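Local coordinates for HDLP (histone deacetylase-like protein) (Aquifex aeolicus, PDB 1C3S) that probably acts as a zinc-dependent deacetylase of the histone deacetylase family, here holding a zinc ion and a hydroxamate inhibitor in its active site, at residues Y164-A169 against L252-T257; H170-V175 against V185-L190; R316-K321 against E349-P354. The protein carries 2 engineered substitutions. One frame throughout, in Å; residues are numbered along the deposited sequence.

Contact 1 (Y164-A169 against L252-T257). With ZN (zinc ion), chain B; SHH (octanedioic acid hydroxyamide phenylamide), chain C.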
loop_
_atom_site.group_PDB
_atom_site.type_symbol
_atom_site.label_atom_id
_atom_site.label_comp_id
_atom_site.label_asym_id
_atom_site.label_seq_id
_atom_site.Cartn_x
_atom_site.Cartn_y
_atom_site.Cartn_z
ATOM N N TYR A 164 -9.098 -2.973 8.375
ATOM C CA TYR A 164 -8.180 -2.536 7.353
ATOM C C TYR A 164 -7.485 -1.248 7.775
ATOM O O TYR A 164 -8.127 -0.237 8.022
ATOM C CB TYR A 164 -8.935 -2.314 6.050
ATOM C CG TYR A 164 -8.040 -1.875 4.939
ATOM C CD1 TYR A 164 -7.106 -2.748 4.387
ATOM C CD2 TYR A 164 -8.097 -0.568 4.461
ATOM C CE1 TYR A 164 -6.252 -2.331 3.382
ATOM C CE2 TYR A 164 -7.240 -0.137 3.451
ATOM C CZ TYR A 164 -6.323 -1.019 2.913
ATOM O OH TYR A 164 -5.501 -0.581 1.904
ATOM N N ILE A 165 -6.165 -1.300 7.850
ATOM C CA ILE A 165 -5.349 -0.146 8.234
ATOM C C ILE A 165 -4.441 0.223 7.040
ATOM O O ILE A 165 -3.675 -0.601 6.542
ATOM C CB ILE A 165 -4.475 -0.492 9.452
ATOM C CG1 ILE A 165 -5.371 -0.918 10.621
ATOM C CG2 ILE A 165 -3.565 0.680 9.799
ATOM C CD1 ILE A 165 -4.614 -1.619 11.763
ATOM N N ASP A 166 -4.529 1.469 6.607
ATOM C CA ASP A 166 -3.777 1.959 5.471
ATOM C C ASP A 166 -2.774 3.020 5.965
ATOM O O ASP A 166 -3.167 4.076 6.457
ATOM C CB ASP A 166 -4.791 2.551 4.482
ATOM C CG ASP A 166 -4.196 2.901 3.131
ATOM O OD1 ASP A 166 -3.349 3.812 3.061
ATOM O OD2 ASP A 166 -4.599 2.258 2.131
ATOM N N LEU A 167 -1.480 2.739 5.851
ATOM C CA LEU A 167 -0.491 3.706 6.304
ATOM C C LEU A 167 0.141 4.403 5.115
ATOM O O LEU A 167 1.115 5.119 5.254
ATOM C CB LEU A 167 0.592 3.034 7.146
ATOM C CG LEU A 167 0.132 2.139 8.299
ATOM C CD1 LEU A 167 1.366 1.630 9.041
ATOM C CD2 LEU A 167 -0.792 2.882 9.226
ATOM N N ASP A 168 -0.434 4.181 3.942
ATOM C CA ASP A 168 0.042 4.807 2.730
ATOM C C ASP A 168 -0.224 6.286 2.911
ATOM O O ASP A 168 -1.224 6.666 3.517
ATOM C CB ASP A 168 -0.766 4.326 1.546
ATOM C CG ASP A 168 -0.143 4.699 0.245
ATOM O OD1 ASP A 168 0.614 3.859 -0.279
ATOM O OD2 ASP A 168 -0.390 5.825 -0.235
ATOM N N ALA A 169 0.653 7.110 2.360
ATOM C CA ALA A 169 0.545 8.554 2.453
ATOM C C ALA A 169 -0.749 9.140 1.904
ATOM O O ALA A 169 -1.054 10.300 2.186
ATOM C CB ALA A 169 1.734 9.199 1.764
ATOM N N LEU A 252 -6.117 -6.320 7.748
ATOM C CA LEU A 252 -5.120 -6.171 6.711
ATOM C C LEU A 252 -4.417 -4.844 6.906
ATOM O O LEU A 252 -5.007 -3.868 7.356
ATOM C CB LEU A 252 -5.744 -6.232 5.318
ATOM C CG LEU A 252 -6.338 -7.573 4.912
ATOM C CD1 LEU A 252 -7.728 -7.691 5.476
ATOM C CD2 LEU A 252 -6.385 -7.684 3.413
ATOM N N LEU A 253 -3.146 -4.806 6.560
ATOM C CA LEU A 253 -2.364 -3.600 6.718
ATOM C C LEU A 253 -1.697 -3.302 5.379
ATOM O O LEU A 253 -1.070 -4.185 4.802
ATOM C CB LEU A 253 -1.314 -3.844 7.810
ATOM C CG LEU A 253 -0.331 -2.776 8.255
ATOM C CD1 LEU A 253 -1.068 -1.605 8.893
ATOM C CD2 LEU A 253 0.641 -3.419 9.236
ATOM N N GLN A 254 -1.855 -2.083 4.867
ATOM C CA GLN A 254 -1.213 -1.741 3.606
ATOM C C GLN A 254 -0.048 -0.879 4.046
ATOM O O GLN A 254 -0.210 0.016 4.881
ATOM C CB GLN A 254 -2.161 -0.979 2.663
ATOM C CG GLN A 254 -1.995 0.530 2.654
ATOM C CD GLN A 254 -1.239 1.049 1.444
ATOM O OE1 GLN A 254 -1.732 1.023 0.316
ATOM N NE2 GLN A 254 -0.038 1.522 1.678
ATOM N N LEU A 255 1.125 -1.162 3.491
ATOM C CA LEU A 255 2.336 -0.459 3.859
ATOM C C LEU A 255 3.043 0.249 2.706
ATOM O O LEU A 255 4.131 -0.155 2.276
ATOM C CB LEU A 255 3.282 -1.453 4.519
ATOM C CG LEU A 255 2.631 -2.174 5.693
ATOM C CD1 LEU A 255 3.286 -3.528 5.931
ATOM C CD2 LEU A 255 2.666 -1.270 6.890
ATOM N N GLY A 256 2.417 1.318 2.218
ATOM C CA GLY A 256 3.007 2.099 1.150
ATOM C C GLY A 256 4.194 2.835 1.744
ATOM O O GLY A 256 4.113 3.344 2.862
ATOM N N THR A 257 5.301 2.892 1.006
ATOM C CA THR A 257 6.500 3.561 1.493
ATOM C C THR A 257 6.519 5.009 1.055
ATOM O O THR A 257 7.526 5.703 1.236
ATOM C CB THR A 257 7.795 2.901 0.960
ATOM O OG1 THR A 257 7.835 3.008 -0.472
ATOM C CG2 THR A 257 7.858 1.422 1.361
HETATM ZN ZN ZN B . 0.254 6.739 -1.804
HETATM O O1 SHH C . -1.322 6.048 -2.455
HETATM O O2 SHH C . 0.378 6.853 -4.528
HETATM N N1 SHH C . -1.681 6.413 -3.764
HETATM C C1 SHH C . -0.794 7.127 -4.527
HETATM C C2 SHH C . -1.299 8.325 -5.171
HETATM C C3 SHH C . -1.313 8.262 -6.691
HETATM C C4 SHH C . -1.892 9.528 -7.284
HETATM C C5 SHH C . -0.777 10.509 -7.556
HETATM C C6 SHH C . -1.303 11.378 -8.680
HETATM C C7 SHH C . -0.606 12.719 -8.709
HETATM C C8 SHH C . 0.269 12.809 -9.925
HETATM O O3 SHH C . -0.116 12.696 -11.078
HETATM N N2 SHH C . 1.550 13.063 -9.591
HETATM C C9 SHH C . 2.846 12.974 -10.365
HETATM C C10 SHH C . 4.034 13.366 -9.654
HETATM C C11 SHH C . 5.340 13.322 -10.323
HETATM C C12 SHH C . 5.469 12.913 -11.683
HETATM C C13 SHH C . 4.239 12.536 -12.396
HETATM C C14 SHH C . 2.907 12.547 -11.744
#
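Tyr164-Asp166 pairs with Leu252-Gln254 as adjacent parallel strands, their axes 4.8 Å apart and 11° from exact alignment, near the middle of the parallel sheet of this arginase-like alpha/beta fold. Three backbone bonds fix the register: Ile165 N to Leu252 O (2.9 Å), Gln254 N to Ile165 O (2.9 Å), and Leu167 N to Gln254 O (3.2 Å), the last formed by the residue just after strand 162-166 with the final residue of strand 250-254. On one face of the sheet, Ile165 CG2 touches Leu253 CD1 at 3.5 Å, and helix 272-286 packs over both through Val282 and Phe279. Further along on that side, the Leu167 and Leu255 side chains run together, CD1 of Leu167 against CD2 of Leu255.

The face bearing Tyr164, Asp166, Leu252 and Gln254 is more polar. Leu252 CB sits at the edge of the Tyr164 ring, in its plane. With Tyr164 CG anti to the backbone N (chi1 -179°), the ring runs forward along the strands until Tyr164 OH meets Gln254 CB and donates a hydrogen bond to Asp166 OD2 (3.0 Å), reaching that oxygen on its anti side, 24° out of the carboxylate plane. The same OD2 is hydrogen-bonded to His131, which in turn bonds the inhibitor through NE2, making Asp166 a second-shell residue. The Asp166 carboxylate stacks on the Gln254 side chain, Asp166 OD2 lying 3.2 Å from Gln254 CG.

Where the strands end, the loop delivers Asp168 to the metal. OD1 accepts a bond from Gly295 N, leaving Asp168 OD2 to bind the zinc ion at 1.9 Å.

Contact 2 (H170-V175 against V185-L190). With ZN (zinc ion), chain B; SHH (octanedioic acid hydroxyamide phenylamide), chain C.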
loop_
_atom_site.group_PDB
_atom_site.type_symbol
_atom_site.label_atom_id
_atom_site.label_comp_id
_atom_site.label_asym_id
_atom_site.label_seq_id
_atom_site.Cartn_x
_atom_site.Cartn_y
_atom_site.Cartn_z
ATOM N N HIS A 170 -1.506 8.365 1.125
ATOM C CA HIS A 170 -2.770 8.868 0.574
ATOM C C HIS A 170 -3.978 8.060 1.034
ATOM O O HIS A 170 -3.886 6.852 1.243
ATOM C CB HIS A 170 -2.782 8.835 -0.957
ATOM C CG HIS A 170 -1.556 9.387 -1.589
ATOM N ND1 HIS A 170 -0.336 8.782 -1.432
ATOM C CD2 HIS A 170 -1.420 10.466 -2.391
ATOM C CE1 HIS A 170 0.509 9.500 -2.138
ATOM N NE2 HIS A 170 -0.101 10.532 -2.740
ATOM N N HIS A 171 -5.114 8.746 1.149
ATOM C CA HIS A 171 -6.379 8.139 1.543
ATOM C C HIS A 171 -6.790 7.044 0.576
ATOM O O HIS A 171 -6.722 7.199 -0.631
ATOM C CB HIS A 171 -7.465 9.215 1.583
ATOM C CG HIS A 171 -8.860 8.686 1.729
ATOM N ND1 HIS A 171 -9.270 7.942 2.816
ATOM C CD2 HIS A 171 -9.955 8.842 0.950
ATOM C CE1 HIS A 171 -10.554 7.665 2.700
ATOM N NE2 HIS A 171 -10.993 8.201 1.578
ATOM N N CYS A 172 -7.233 5.931 1.124
ATOM C CA CYS A 172 -7.672 4.797 0.341
ATOM C C CYS A 172 -9.123 4.976 -0.038
ATOM O O CYS A 172 -9.947 4.139 0.305
ATOM C CB CYS A 172 -7.523 3.543 1.199
ATOM S SG CYS A 172 -8.290 3.722 2.848
ATOM N N ASP A 173 -9.450 6.049 -0.746
ATOM C CA ASP A 173 -10.849 6.312 -1.135
ATOM C C ASP A 173 -11.585 5.141 -1.783
ATOM O O ASP A 173 -12.819 5.051 -1.697
ATOM C CB ASP A 173 -10.937 7.512 -2.072
ATOM C CG ASP A 173 -10.049 7.363 -3.297
ATOM O OD1 ASP A 173 -10.236 8.168 -4.245
ATOM O OD2 ASP A 173 -9.165 6.463 -3.301
ATOM N N GLY A 174 -10.842 4.253 -2.439
ATOM C CA GLY A 174 -11.469 3.102 -3.058
ATOM C C GLY A 174 -11.950 2.138 -1.997
ATOM O O GLY A 174 -13.047 1.600 -2.083
ATOM N N VAL A 175 -11.123 1.929 -0.978
ATOM C CA VAL A 175 -11.455 1.016 0.105
ATOM C C VAL A 175 -12.580 1.606 0.936
ATOM O O VAL A 175 -13.452 0.889 1.418
ATOM C CB VAL A 175 -10.240 0.759 1.011
ATOM C CG1 VAL A 175 -10.552 -0.353 2.009
ATOM C CG2 VAL A 175 -9.021 0.404 0.159
ATOM N N VAL A 185 -16.735 -4.330 8.051
ATOM C CA VAL A 185 -15.376 -3.948 7.696
ATOM C C VAL A 185 -15.073 -2.574 8.257
ATOM O O VAL A 185 -15.750 -1.601 7.915
ATOM C CB VAL A 185 -15.166 -3.901 6.163
ATOM C CG1 VAL A 185 -13.695 -3.569 5.844
ATOM C CG2 VAL A 185 -15.595 -5.227 5.547
ATOM N N PHE A 186 -14.078 -2.498 9.138
ATOM C CA PHE A 186 -13.678 -1.218 9.705
ATOM C C PHE A 186 -12.497 -0.717 8.886
ATOM O O PHE A 186 -11.467 -1.371 8.834
ATOM C CB PHE A 186 -13.220 -1.361 11.157
ATOM C CG PHE A 186 -13.043 -0.044 11.849
ATOM C CD1 PHE A 186 -14.086 0.511 12.583
ATOM C CD2 PHE A 186 -11.880 0.693 11.672
ATOM C CE1 PHE A 186 -13.979 1.771 13.127
ATOM C CE2 PHE A 186 -11.762 1.955 12.209
ATOM C CZ PHE A 186 -12.819 2.502 12.944
ATOM N N VAL A 187 -12.648 0.439 8.248
ATOM C CA VAL A 187 -11.572 1.021 7.447
ATOM C C VAL A 187 -10.965 2.173 8.221
ATOM O O VAL A 187 -11.684 3.059 8.678
ATOM C CB VAL A 187 -12.093 1.542 6.079
ATOM C CG1 VAL A 187 -10.941 2.125 5.246
ATOM C CG2 VAL A 187 -12.779 0.410 5.330
ATOM N N LEU A 188 -9.642 2.137 8.369
ATOM C CA LEU A 188 -8.859 3.172 9.086
ATOM C C LEU A 188 -7.726 3.650 8.182
ATOM O O LEU A 188 -7.041 2.837 7.565
ATOM C CB LEU A 188 -8.222 2.600 10.373
ATOM C CG LEU A 188 -7.122 3.488 10.994
ATOM C CD1 LEU A 188 -7.764 4.752 11.515
ATOM C CD2 LEU A 188 -6.382 2.763 12.124
ATOM N N SER A 189 -7.478 4.949 8.136
ATOM C CA SER A 189 -6.427 5.427 7.260
ATOM C C SER A 189 -5.752 6.702 7.713
ATOM O O SER A 189 -6.420 7.684 8.043
ATOM C CB SER A 189 -7.005 5.637 5.844
ATOM O OG SER A 189 -6.082 6.273 4.967
ATOM N N LEU A 190 -4.425 6.690 7.735
ATOM C CA LEU A 190 -3.680 7.895 8.059
ATOM C C LEU A 190 -3.198 8.264 6.665
ATOM O O LEU A 190 -2.796 7.394 5.913
ATOM C CB LEU A 190 -2.475 7.629 8.986
ATOM C CG LEU A 190 -2.594 6.826 10.292
ATOM C CD1 LEU A 190 -1.666 7.442 11.325
ATOM C CD2 LEU A 190 -3.997 6.809 10.811
HETATM ZN ZN ZN B . 0.254 6.739 -1.804
HETATM O O1 SHH C . -1.322 6.048 -2.455
HETATM O O2 SHH C . 0.378 6.853 -4.528
HETATM N N1 SHH C . -1.681 6.413 -3.764
HETATM C C1 SHH C . -0.794 7.127 -4.527
HETATM C C2 SHH C . -1.299 8.325 -5.171
HETATM C C3 SHH C . -1.313 8.262 -6.691
HETATM C C4 SHH C . -1.892 9.528 -7.284
HETATM C C5 SHH C . -0.777 10.509 -7.556
HETATM C C6 SHH C . -1.303 11.378 -8.680
HETATM C C7 SHH C . -0.606 12.719 -8.709
HETATM C C8 SHH C . 0.269 12.809 -9.925
HETATM O O3 SHH C . -0.116 12.696 -11.078
HETATM N N2 SHH C . 1.550 13.063 -9.591
HETATM C C9 SHH C . 2.846 12.974 -10.365
HETATM C C10 SHH C . 4.034 13.366 -9.654
HETATM C C11 SHH C . 5.340 13.322 -10.323
HETATM C C12 SHH C . 5.469 12.913 -11.683
HETATM C C13 SHH C . 4.239 12.536 -12.396
HETATM C C14 SHH C . 2.907 12.547 -11.744
#
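Cys172 SG lies against strand 185-192 at two points, 3.8 Å from Ser189 CB and 3.9 Å from Val187 CG1. Val187 and Ser189, two residues apart, turn their side chains toward the 170-175 segment, so the sulfur is received between them. One turn along, Val175 CG1 packs obliquely on Val187 CG2 at 4.1 Å, and the Val175 carbonyl oxygen lies near the same methyl. Ser189 OG stands at the edge of the His171 ring, near the ring plane.

The next shell explains these positions. Cys172 is the N-cap residue of helix 173-179 and the centre of an inverse gamma turn, which swings the chain from the metal loop into the helix. Its SG takes the position between the backbone N and the carbonyl carbon (chi1 51°), which directs the sulfur at the strand. The same turn brings Asp173 N over one face of the His171 ring, 3.3 Å above its plane and displaced toward the rim, while the Asp173 carboxylate bonds His132 and Asn139. Together these pieces form part of the beta-alpha-beta unit made of strand 162-166, helix 173-179 and strand 185-192.

At the start of the segment, His170 turns away from the strand. His170 ND1 binds the zinc ion at 2.2 Å beside Asp168 and Asp258, and inhibitor atom C2 lies over the centre of the His170 imidazole, 3.4 Å above one face.

No hydrogen bond links the two segments. Their join is buried and built mainly of the Cys172 sulfur, valine methyls and the Ser189 CB, so the fit of these two segments probably rests on shape, while directed polar bonds, such as those of Asp173, come from outside them.

Contact 3 (R316-K321 against E349-P354)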
loop_
_atom_site.group_PDB
_atom_site.type_symbol
_atom_site.label_atom_id
_atom_site.label_comp_id
_atom_site.label_asym_id
_atom_site.label_seq_id
_atom_site.Cartn_x
_atom_site.Cartn_y
_atom_site.Cartn_z
ATOM N N ARG A 316 15.048 -11.857 10.951
ATOM C CA ARG A 316 16.482 -11.793 10.710
ATOM C C ARG A 316 17.033 -10.401 10.955
ATOM O O ARG A 316 16.403 -9.401 10.600
ATOM C CB ARG A 316 16.799 -12.213 9.289
ATOM C CG ARG A 316 16.385 -11.227 8.226
ATOM C CD ARG A 316 16.787 -11.807 6.891
ATOM N NE ARG A 316 16.096 -13.063 6.641
ATOM C CZ ARG A 316 16.490 -13.957 5.749
ATOM N NH1 ARG A 316 17.576 -13.727 5.029
ATOM N NH2 ARG A 316 15.794 -15.065 5.567
ATOM N N GLU A 317 18.214 -10.338 11.567
ATOM C CA GLU A 317 18.852 -9.058 11.874
ATOM C C GLU A 317 19.092 -8.201 10.640
ATOM O O GLU A 317 19.408 -8.696 9.565
ATOM C CB GLU A 317 20.163 -9.283 12.641
ATOM C CG GLU A 317 20.012 -9.344 14.170
ATOM C CD GLU A 317 19.073 -10.444 14.685
ATOM O OE1 GLU A 317 18.838 -10.488 15.917
ATOM O OE2 GLU A 317 18.572 -11.266 13.882
ATOM N N VAL A 318 18.928 -6.900 10.812
ATOM C CA VAL A 318 19.086 -5.958 9.720
ATOM C C VAL A 318 20.530 -5.550 9.538
ATOM O O VAL A 318 21.128 -4.977 10.449
ATOM C CB VAL A 318 18.282 -4.661 9.981
ATOM C CG1 VAL A 318 18.333 -3.752 8.764
ATOM C CG2 VAL A 318 16.856 -4.996 10.351
ATOM N N PRO A 319 21.120 -5.849 8.366
ATOM C CA PRO A 319 22.510 -5.447 8.163
ATOM C C PRO A 319 22.493 -3.928 8.300
ATOM O O PRO A 319 21.551 -3.285 7.837
ATOM C CB PRO A 319 22.783 -5.909 6.730
ATOM C CG PRO A 319 21.419 -5.841 6.097
ATOM C CD PRO A 319 20.630 -6.543 7.166
ATOM N N GLU A 320 23.494 -3.339 8.939
ATOM C CA GLU A 320 23.439 -1.899 9.073
ATOM C C GLU A 320 23.866 -1.235 7.781
ATOM O O GLU A 320 23.526 -0.078 7.514
ATOM C CB GLU A 320 24.306 -1.407 10.231
ATOM C CG GLU A 320 25.792 -1.504 10.011
ATOM C CD GLU A 320 26.562 -0.784 11.105
ATOM O OE1 GLU A 320 26.375 0.448 11.250
ATOM O OE2 GLU A 320 27.345 -1.447 11.821
ATOM N N LYS A 321 24.591 -1.977 6.959
ATOM C CA LYS A 321 25.061 -1.433 5.702
ATOM C C LYS A 321 24.547 -2.278 4.550
ATOM O O LYS A 321 24.010 -3.368 4.749
ATOM C CB LYS A 321 26.585 -1.437 5.676
ATOM C CG LYS A 321 27.152 -2.850 5.624
ATOM C CD LYS A 321 26.796 -3.676 6.865
ATOM C CE LYS A 321 26.935 -5.175 6.596
ATOM N NZ LYS A 321 28.255 -5.558 6.003
ATOM N N GLU A 349 24.421 4.253 1.897
ATOM C CA GLU A 349 25.376 4.007 2.967
ATOM C C GLU A 349 24.810 3.297 4.207
ATOM O O GLU A 349 25.532 3.090 5.185
ATOM C CB GLU A 349 26.032 5.331 3.371
ATOM C CG GLU A 349 26.714 6.087 2.211
ATOM C CD GLU A 349 27.916 5.351 1.604
ATOM O OE1 GLU A 349 28.891 5.058 2.330
ATOM O OE2 GLU A 349 27.886 5.075 0.391
ATOM N N THR A 350 23.530 2.931 4.168
ATOM C CA THR A 350 22.883 2.221 5.276
ATOM C C THR A 350 21.470 1.780 4.936
ATOM O O THR A 350 20.849 2.308 4.019
ATOM C CB THR A 350 22.834 3.066 6.562
ATOM O OG1 THR A 350 24.164 3.248 7.054
ATOM C CG2 THR A 350 22.013 2.367 7.640
ATOM N N LEU A 351 20.970 0.807 5.692
ATOM C CA LEU A 351 19.638 0.257 5.473
ATOM C C LEU A 351 18.592 0.966 6.336
ATOM O O LEU A 351 17.501 1.275 5.868
ATOM C CB LEU A 351 19.659 -1.238 5.773
ATOM C CG LEU A 351 18.647 -2.103 5.036
ATOM C CD1 LEU A 351 18.813 -3.533 5.482
ATOM C CD2 LEU A 351 17.241 -1.623 5.321
ATOM N N LYS A 352 18.936 1.207 7.597
ATOM C CA LYS A 352 18.071 1.910 8.549
ATOM C C LYS A 352 18.599 3.328 8.671
ATOM O O LYS A 352 19.734 3.537 9.105
ATOM C CB LYS A 352 18.126 1.250 9.932
ATOM C CG LYS A 352 17.502 -0.126 9.989
ATOM C CD LYS A 352 17.972 -0.927 11.204
ATOM C CE LYS A 352 17.691 -0.245 12.526
ATOM N NZ LYS A 352 18.266 -1.041 13.657
ATOM N N ASP A 353 17.795 4.306 8.283
ATOM C CA ASP A 353 18.234 5.686 8.389
ATOM C C ASP A 353 17.871 6.241 9.775
ATOM O O ASP A 353 17.068 5.658 10.495
ATOM C CB ASP A 353 17.623 6.511 7.254
ATOM C CG ASP A 353 16.127 6.458 7.246
ATOM O OD1 ASP A 353 15.548 6.075 6.200
ATOM O OD2 ASP A 353 15.537 6.812 8.291
ATOM N N PRO A 354 18.479 7.365 10.171
ATOM C CA PRO A 354 18.232 7.995 11.468
ATOM C C PRO A 354 16.823 8.505 11.673
ATOM O O PRO A 354 16.123 8.820 10.713
ATOM C CB PRO A 354 19.246 9.132 11.477
ATOM C CG PRO A 354 19.254 9.527 10.031
ATOM C CD PRO A 354 19.465 8.160 9.425
#
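Thr350 passes Lys321 with their CA atoms 4.3 Å apart, where two irregular loop segments run roughly antiparallel, 160° between their directions. Next in sequence, Leu351 has the largest share of the contact. Leu351 N donates to Glu320 O at 3.3 Å with an N-H...O angle of 155°, although the oxygen's position is less certain. Its CG lies anti to the backbone N (chi1 -152°), which extends the side chain toward the other loop. There Leu351 CD1 meets Val318 CG1 at 3.3 Å, the two side chains crossing near a right angle, and Pro319 CG at 3.5 Å, while CB rests by the Pro319 carbonyl oxygen. Cut back to an alanine here, the side chain would keep CB but lose CD1, which is likely to leave Val318 CG1 and the Pro319 ring without the apolar group they share and to open a gap between the loops. Lys352 CD follows, passing at a slant across Val318 CG1, 3.8 Å away.

Beneath this surface pairing runs helix 299-313. Its Leu308 touches Val318, Leu351 and Lys352, and its Arg304 bonds Thr350 O and forms a salt bridge with Asp353, so both loops, on either side of helix 324-332 in the chain, lie against one helix.

In the fold
Contacts 1 and 2 belong to the buried core and share the sheet: strand 162-166 pairs with 250-254 on one flank and 185-192 on the other, where Tyr164 O probably bonds Leu188 N. Their centres are about 9 Å apart, and each supplies one zinc ligand, yet contact 1 is knit by backbone bonds whereas contact 2 is apolar packing of a helix start on a strand. Along the chain, both segments of contact 2 fall between those of contact 1. Contact 3 comes later and lies at the surface, its centre about 22 Å from that of contact 1 and about 31 Å from that of contact 2, joining irregular loops away from the metal.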